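Local atomic coordinates of phenol hydroxylase component phN (PDB entry 3U52), a protein that probably hydroxylates phenol and related aromatics with molecular oxygen, as a carboxylate-bridged diiron subunit of a multicomponent bacterial monooxygenase. Residues S105-G119 with C131-Q145. Sequence-based numbering, arbitrary orientation.
With FE (Fe (III) ion), chain G.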
loop_
_atom_site.group_PDB
_atom_site.type_symbol
_atom_site.label_atom_id
_atom_site.label_comp_id
_atom_site.label_asym_id
_atom_site.label_seq_id
_atom_site.Cartn_x
_atom_site.Cartn_y
_atom_site.Cartn_z
ATOM N N SER A 105 -1.150 12.783 19.993
ATOM C CA SER A 105 -0.040 13.013 19.038
ATOM C C SER A 105 1.086 13.931 19.541
ATOM O O SER A 105 2.271 13.665 19.271
ATOM C CB SER A 105 -0.508 13.569 17.702
ATOM O OG SER A 105 -1.185 12.583 16.963
ATOM N N PRO A 106 0.727 15.058 20.197
ATOM C CA PRO A 106 1.795 15.910 20.658
ATOM C C PRO A 106 2.684 15.206 21.688
ATOM O O PRO A 106 3.882 15.483 21.746
ATOM C CB PRO A 106 1.058 17.117 21.259
ATOM C CG PRO A 106 -0.334 17.142 20.483
ATOM C CD PRO A 106 -0.613 15.623 20.472
ATOM N N LEU A 107 2.137 14.252 22.420
ATOM C CA LEU A 107 2.937 13.445 23.325
ATOM C C LEU A 107 3.944 12.577 22.577
ATOM O O LEU A 107 5.055 12.345 23.090
ATOM C CB LEU A 107 2.037 12.597 24.226
ATOM C CG LEU A 107 1.681 13.211 25.598
ATOM C CD1 LEU A 107 1.800 14.701 25.680
ATOM C CD2 LEU A 107 0.364 12.655 26.181
ATOM N N GLU A 108 3.584 12.126 21.358
ATOM C CA GLU A 108 4.468 11.225 20.604
ATOM C C GLU A 108 5.702 12.100 20.335
ATOM O O GLU A 108 6.841 11.661 20.455
ATOM C CB GLU A 108 3.855 10.814 19.255
ATOM C CG GLU A 108 2.536 9.978 19.304
ATOM C CD GLU A 108 2.793 8.536 19.645
ATOM O OE1 GLU A 108 1.898 7.692 19.469
ATOM O OE2 GLU A 108 3.899 8.243 20.099
ATOM N N HIS A 109 5.448 13.337 19.928
ATOM C CA HIS A 109 6.514 14.262 19.548
ATOM C C HIS A 109 7.386 14.673 20.750
ATOM O O HIS A 109 8.610 14.680 20.644
ATOM C CB HIS A 109 5.960 15.497 18.891
ATOM C CG HIS A 109 6.963 16.184 18.034
ATOM N ND1 HIS A 109 7.166 15.836 16.718
ATOM C CD2 HIS A 109 7.881 17.126 18.317
ATOM C CE1 HIS A 109 8.136 16.573 16.210
ATOM N NE2 HIS A 109 8.595 17.356 17.166
ATOM N N ALA A 110 6.757 15.022 21.877
ATOM C CA ALA A 110 7.472 15.138 23.160
ATOM C C ALA A 110 8.332 13.912 23.505
ATOM O O ALA A 110 9.441 14.067 24.016
ATOM C CB ALA A 110 6.505 15.390 24.264
ATOM N N ALA A 111 7.870 12.700 23.185
ATOM C CA ALA A 111 8.627 11.508 23.549
ATOM C C ALA A 111 9.863 11.419 22.631
ATOM O O ALA A 111 10.969 11.018 23.060
ATOM C CB ALA A 111 7.784 10.296 23.460
ATOM N N PHE A 112 9.682 11.836 21.382
ATOM C CA PHE A 112 10.818 11.903 20.447
ATOM C C PHE A 112 11.980 12.767 21.003
ATOM O O PHE A 112 13.117 12.326 21.031
ATOM C CB PHE A 112 10.365 12.371 19.058
ATOM C CG PHE A 112 11.424 13.126 18.299
ATOM C CD1 PHE A 112 12.661 12.507 17.957
ATOM C CD2 PHE A 112 11.185 14.423 17.898
ATOM C CE1 PHE A 112 13.619 13.177 17.263
ATOM C CE2 PHE A 112 12.186 15.159 17.183
ATOM C CZ PHE A 112 13.388 14.527 16.870
ATOM N N GLN A 113 11.675 13.996 21.436
ATOM C CA GLN A 113 12.691 14.865 22.050
ATOM C C GLN A 113 13.252 14.337 23.378
ATOM O O GLN A 113 14.433 14.454 23.607
ATOM C CB GLN A 113 12.128 16.269 22.296
ATOM C CG GLN A 113 11.147 16.753 21.292
ATOM C CD GLN A 113 10.677 18.128 21.570
ATOM O OE1 GLN A 113 9.589 18.338 22.152
ATOM N NE2 GLN A 113 11.497 19.102 21.192
ATOM N N GLY A 114 12.386 13.819 24.253
ATOM C CA GLY A 114 12.786 13.287 25.563
ATOM C C GLY A 114 13.679 12.067 25.422
ATOM O O GLY A 114 14.712 11.963 26.099
ATOM N N TYR A 115 13.317 11.139 24.533
ATOM C CA TYR A 115 14.175 9.979 24.300
ATOM C C TYR A 115 15.482 10.350 23.572
ATOM O O TYR A 115 16.529 9.740 23.844
ATOM C CB TYR A 115 13.429 8.889 23.520
ATOM C CG TYR A 115 12.606 7.995 24.425
ATOM C CD1 TYR A 115 11.222 8.189 24.534
ATOM C CD2 TYR A 115 13.215 7.012 25.218
ATOM C CE1 TYR A 115 10.463 7.411 25.392
ATOM C CE2 TYR A 115 12.445 6.209 26.094
ATOM C CZ TYR A 115 11.083 6.433 26.166
ATOM O OH TYR A 115 10.311 5.647 26.977
ATOM N N SER A 116 15.436 11.299 22.641
ATOM C CA SER A 116 16.683 11.781 21.991
ATOM C C SER A 116 17.672 12.260 23.084
ATOM O O SER A 116 18.858 11.885 23.117
ATOM C CB SER A 116 16.379 12.945 21.047
ATOM O OG SER A 116 15.607 12.535 19.909
ATOM N N LYS A 117 17.180 13.119 23.966
ATOM C CA LYS A 117 18.022 13.615 25.036
ATOM C C LYS A 117 18.531 12.529 25.960
ATOM O O LYS A 117 19.698 12.537 26.319
ATOM C CB LYS A 117 17.332 14.749 25.802
ATOM C CG LYS A 117 18.027 15.073 27.176
ATOM C CD LYS A 117 17.623 16.431 27.697
ATOM C CE LYS A 117 18.378 16.698 29.034
ATOM N NZ LYS A 117 19.685 17.399 28.729
ATOM N N VAL A 118 17.683 11.572 26.349
ATOM C CA VAL A 118 18.110 10.515 27.269
ATOM C C VAL A 118 19.074 9.497 26.578
ATOM O O VAL A 118 19.983 8.913 27.208
ATOM C CB VAL A 118 16.805 9.903 27.951
ATOM C CG1 VAL A 118 16.274 8.708 27.175
ATOM C CG2 VAL A 118 17.034 9.576 29.410
ATOM N N GLY A 119 18.917 9.313 25.268
ATOM C CA GLY A 119 19.901 8.564 24.447
ATOM C C GLY A 119 21.269 9.254 24.250
ATOM O O GLY A 119 22.150 8.710 23.567
ATOM N N CYS A 131 17.495 3.644 23.574
ATOM C CA CYS A 131 16.763 4.923 23.716
ATOM C C CYS A 131 16.684 5.690 22.425
ATOM O O CYS A 131 15.665 6.308 22.134
ATOM C CB CYS A 131 17.360 5.831 24.800
ATOM S SG CYS A 131 17.058 5.164 26.426
ATOM N N GLN A 132 17.767 5.672 21.653
ATOM C CA GLN A 132 17.777 6.389 20.382
ATOM C C GLN A 132 16.851 5.722 19.363
ATOM O O GLN A 132 16.260 6.394 18.536
ATOM C CB GLN A 132 19.166 6.421 19.802
ATOM C CG GLN A 132 20.141 7.350 20.557
ATOM C CD GLN A 132 21.544 7.262 19.955
ATOM O OE1 GLN A 132 21.737 6.700 18.861
ATOM N NE2 GLN A 132 22.525 7.749 20.690
ATOM N N MET A 133 16.800 4.405 19.341
ATOM C CA MET A 133 15.892 3.729 18.402
ATOM C C MET A 133 14.443 4.012 18.798
ATOM O O MET A 133 13.611 4.256 17.920
ATOM C CB MET A 133 16.148 2.262 18.362
ATOM C CG MET A 133 15.852 1.726 16.961
ATOM S SD MET A 133 16.266 -0.064 16.821
ATOM C CE MET A 133 18.033 0.125 16.443
ATOM N N GLN A 134 14.168 4.077 20.115
ATOM C CA GLN A 134 12.857 4.501 20.582
ATOM C C GLN A 134 12.545 5.958 20.153
ATOM O O GLN A 134 11.479 6.244 19.611
ATOM C CB GLN A 134 12.702 4.302 22.101
ATOM C CG GLN A 134 11.426 4.890 22.593
ATOM C CD GLN A 134 10.594 3.948 23.397
ATOM O OE1 GLN A 134 11.065 2.906 23.862
ATOM N NE2 GLN A 134 9.314 4.305 23.563
ATOM N N ALA A 135 13.508 6.859 20.311
ATOM C CA ALA A 135 13.309 8.241 19.860
ATOM C C ALA A 135 12.876 8.347 18.390
ATOM O O ALA A 135 11.914 9.073 18.053
ATOM C CB ALA A 135 14.602 9.057 20.085
ATOM N N ILE A 136 13.575 7.660 17.499
ATOM C CA ILE A 136 13.221 7.819 16.079
ATOM C C ILE A 136 11.875 7.083 15.770
ATOM O O ILE A 136 11.129 7.505 14.894
ATOM C CB ILE A 136 14.391 7.440 15.144
ATOM C CG1 ILE A 136 14.128 7.937 13.720
ATOM C CG2 ILE A 136 14.569 5.941 15.194
ATOM C CD1 ILE A 136 15.317 7.702 12.730
ATOM N N ASP A 137 11.537 6.011 16.493
ATOM C CA ASP A 137 10.164 5.457 16.387
ATOM C C ASP A 137 9.078 6.443 16.811
ATOM O O ASP A 137 7.986 6.477 16.219
ATOM C CB ASP A 137 9.986 4.180 17.240
ATOM C CG ASP A 137 10.863 3.021 16.824
ATOM O OD1 ASP A 137 11.407 2.915 15.688
ATOM O OD2 ASP A 137 11.041 2.156 17.716
ATOM N N GLU A 138 9.304 7.209 17.884
ATOM C CA GLU A 138 8.300 8.203 18.322
ATOM C C GLU A 138 8.165 9.336 17.306
ATOM O O GLU A 138 7.063 9.848 17.102
ATOM C CB GLU A 138 8.645 8.793 19.683
ATOM C CG GLU A 138 8.902 7.701 20.709
ATOM C CD GLU A 138 7.612 6.953 21.089
ATOM O OE1 GLU A 138 7.683 6.056 21.931
ATOM O OE2 GLU A 138 6.522 7.261 20.540
ATOM N N LEU A 139 9.273 9.744 16.697
ATOM C CA LEU A 139 9.201 10.663 15.589
ATOM C C LEU A 139 8.300 10.078 14.489
ATOM O O LEU A 139 7.466 10.751 13.892
ATOM C CB LEU A 139 10.602 10.872 15.000
ATOM C CG LEU A 139 10.606 11.944 13.883
ATOM C CD1 LEU A 139 9.952 13.324 14.320
ATOM C CD2 LEU A 139 12.057 12.145 13.306
ATOM N N ARG A 140 8.514 8.823 14.177
ATOM C CA ARG A 140 7.678 8.191 13.171
ATOM C C ARG A 140 6.222 8.268 13.568
ATOM O O ARG A 140 5.374 8.575 12.749
ATOM C CB ARG A 140 8.058 6.731 13.017
ATOM C CG ARG A 140 7.120 6.034 12.011
ATOM C CD ARG A 140 7.553 4.675 11.713
ATOM N NE ARG A 140 6.689 3.770 12.364
ATOM C CZ ARG A 140 5.856 2.968 11.732
ATOM N NH1 ARG A 140 5.794 2.954 10.403
ATOM N NH2 ARG A 140 5.085 2.176 12.444
ATOM N N HIS A 141 5.931 7.981 14.835
ATOM C CA HIS A 141 4.550 7.898 15.324
ATOM C C HIS A 141 3.892 9.247 15.227
ATOM O O HIS A 141 2.764 9.372 14.767
ATOM C CB HIS A 141 4.519 7.352 16.774
ATOM C CG HIS A 141 4.865 5.896 16.859
ATOM N ND1 HIS A 141 5.022 5.236 18.056
ATOM C CD2 HIS A 141 5.095 4.970 15.889
ATOM C CE1 HIS A 141 5.331 3.973 17.826
ATOM N NE2 HIS A 141 5.359 3.780 16.523
ATOM N N SER A 142 4.656 10.274 15.597
ATOM C CA SER A 142 4.220 11.675 15.474
ATOM C C SER A 142 3.818 12.064 14.007
ATOM O O SER A 142 2.743 12.583 13.748
ATOM C CB SER A 142 5.395 12.552 15.942
ATOM O OG SER A 142 5.065 13.900 15.784
ATOM N N GLN A 143 4.724 11.839 13.070
ATOM C CA GLN A 143 4.534 12.248 11.691
ATOM C C GLN A 143 3.489 11.417 10.976
ATOM O O GLN A 143 2.672 11.969 10.247
ATOM C CB GLN A 143 5.890 12.198 10.978
ATOM C CG GLN A 143 6.936 13.145 11.617
ATOM C CD GLN A 143 8.192 13.223 10.789
ATOM O OE1 GLN A 143 8.608 12.219 10.200
ATOM N NE2 GLN A 143 8.800 14.411 10.723
ATOM N N THR A 144 3.499 10.106 11.150
ATOM C CA THR A 144 2.497 9.268 10.506
ATOM C C THR A 144 1.076 9.535 11.045
ATOM O O THR A 144 0.115 9.448 10.304
ATOM C CB THR A 144 2.822 7.762 10.603
ATOM O OG1 THR A 144 2.739 7.351 11.956
ATOM C CG2 THR A 144 4.227 7.440 10.092
ATOM N N GLN A 145 0.942 9.884 12.325
ATOM C CA GLN A 145 -0.321 10.386 12.843
ATOM C C GLN A 145 -0.772 11.691 12.171
ATOM O O GLN A 145 -1.925 11.785 11.801
ATOM C CB GLN A 145 -0.267 10.511 14.386
ATOM C CG GLN A 145 -0.203 9.106 15.006
ATOM C CD GLN A 145 0.148 9.125 16.478
ATOM O OE1 GLN A 145 0.100 10.180 17.093
ATOM N NE2 GLN A 145 0.487 7.941 17.055
HETATM FE FE FE G . 4.710 6.111 20.247
HETATM O O HOH W 1 2.642 15.020 16.673
#
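One half of a diiron centre is built where Glu108 meets Glu138 and His141 across two antiparallel helices (159°) whose axes approach to 7.6 Å. Glu108 OE2 binds the iron at 2.3 Å, Glu138 OE2 at 2.2 Å and His141 ND1 at 2.4 Å; the two carboxylate oxygens can lie close because both bind the same cation, which probably screens their charge. Glu138 and His141, one helical turn apart, form the Glu-X-X-His motif of carboxylate-bridged diiron proteins, here in the four-helix bundle of a bacterial multicomponent monooxygenase; helices 187-216 and 220-250 contribute Glu199, Glu233 and His236 for the second iron. With ND1 on the metal and NE2 given to Asp232, the imidazole of His141 is held at both nitrogens. In the second shell, the bifunctional amide of Gln145 donates an N-H from NE2 to Glu108 OE1 (2.8 Å), from above the carboxylate plane, while its OE1 accepts from Ser105 OG.

On the flank, Ser142 OG and His109 ND1 share a hydrogen bond (3.0 Å) in the ring plane, and Leu139 CD1 makes a CH-pi contact over one face of the Phe112 ring, toward its rim. Ala135 is small enough for its CB to fit against Ser116 N. Gln134, bent at chi2 (128°), lays CG over the centre of the Tyr115 ring and its amide nearly parallel to it (13°), while NE2 reaches Glu138 OE1 at 2.9 Å. Were Tyr115 an alanine, Gln134 would probably lose the ring it lies on and be freer to swing from Glu138, and Ser195 would lose its hydroxyl partner.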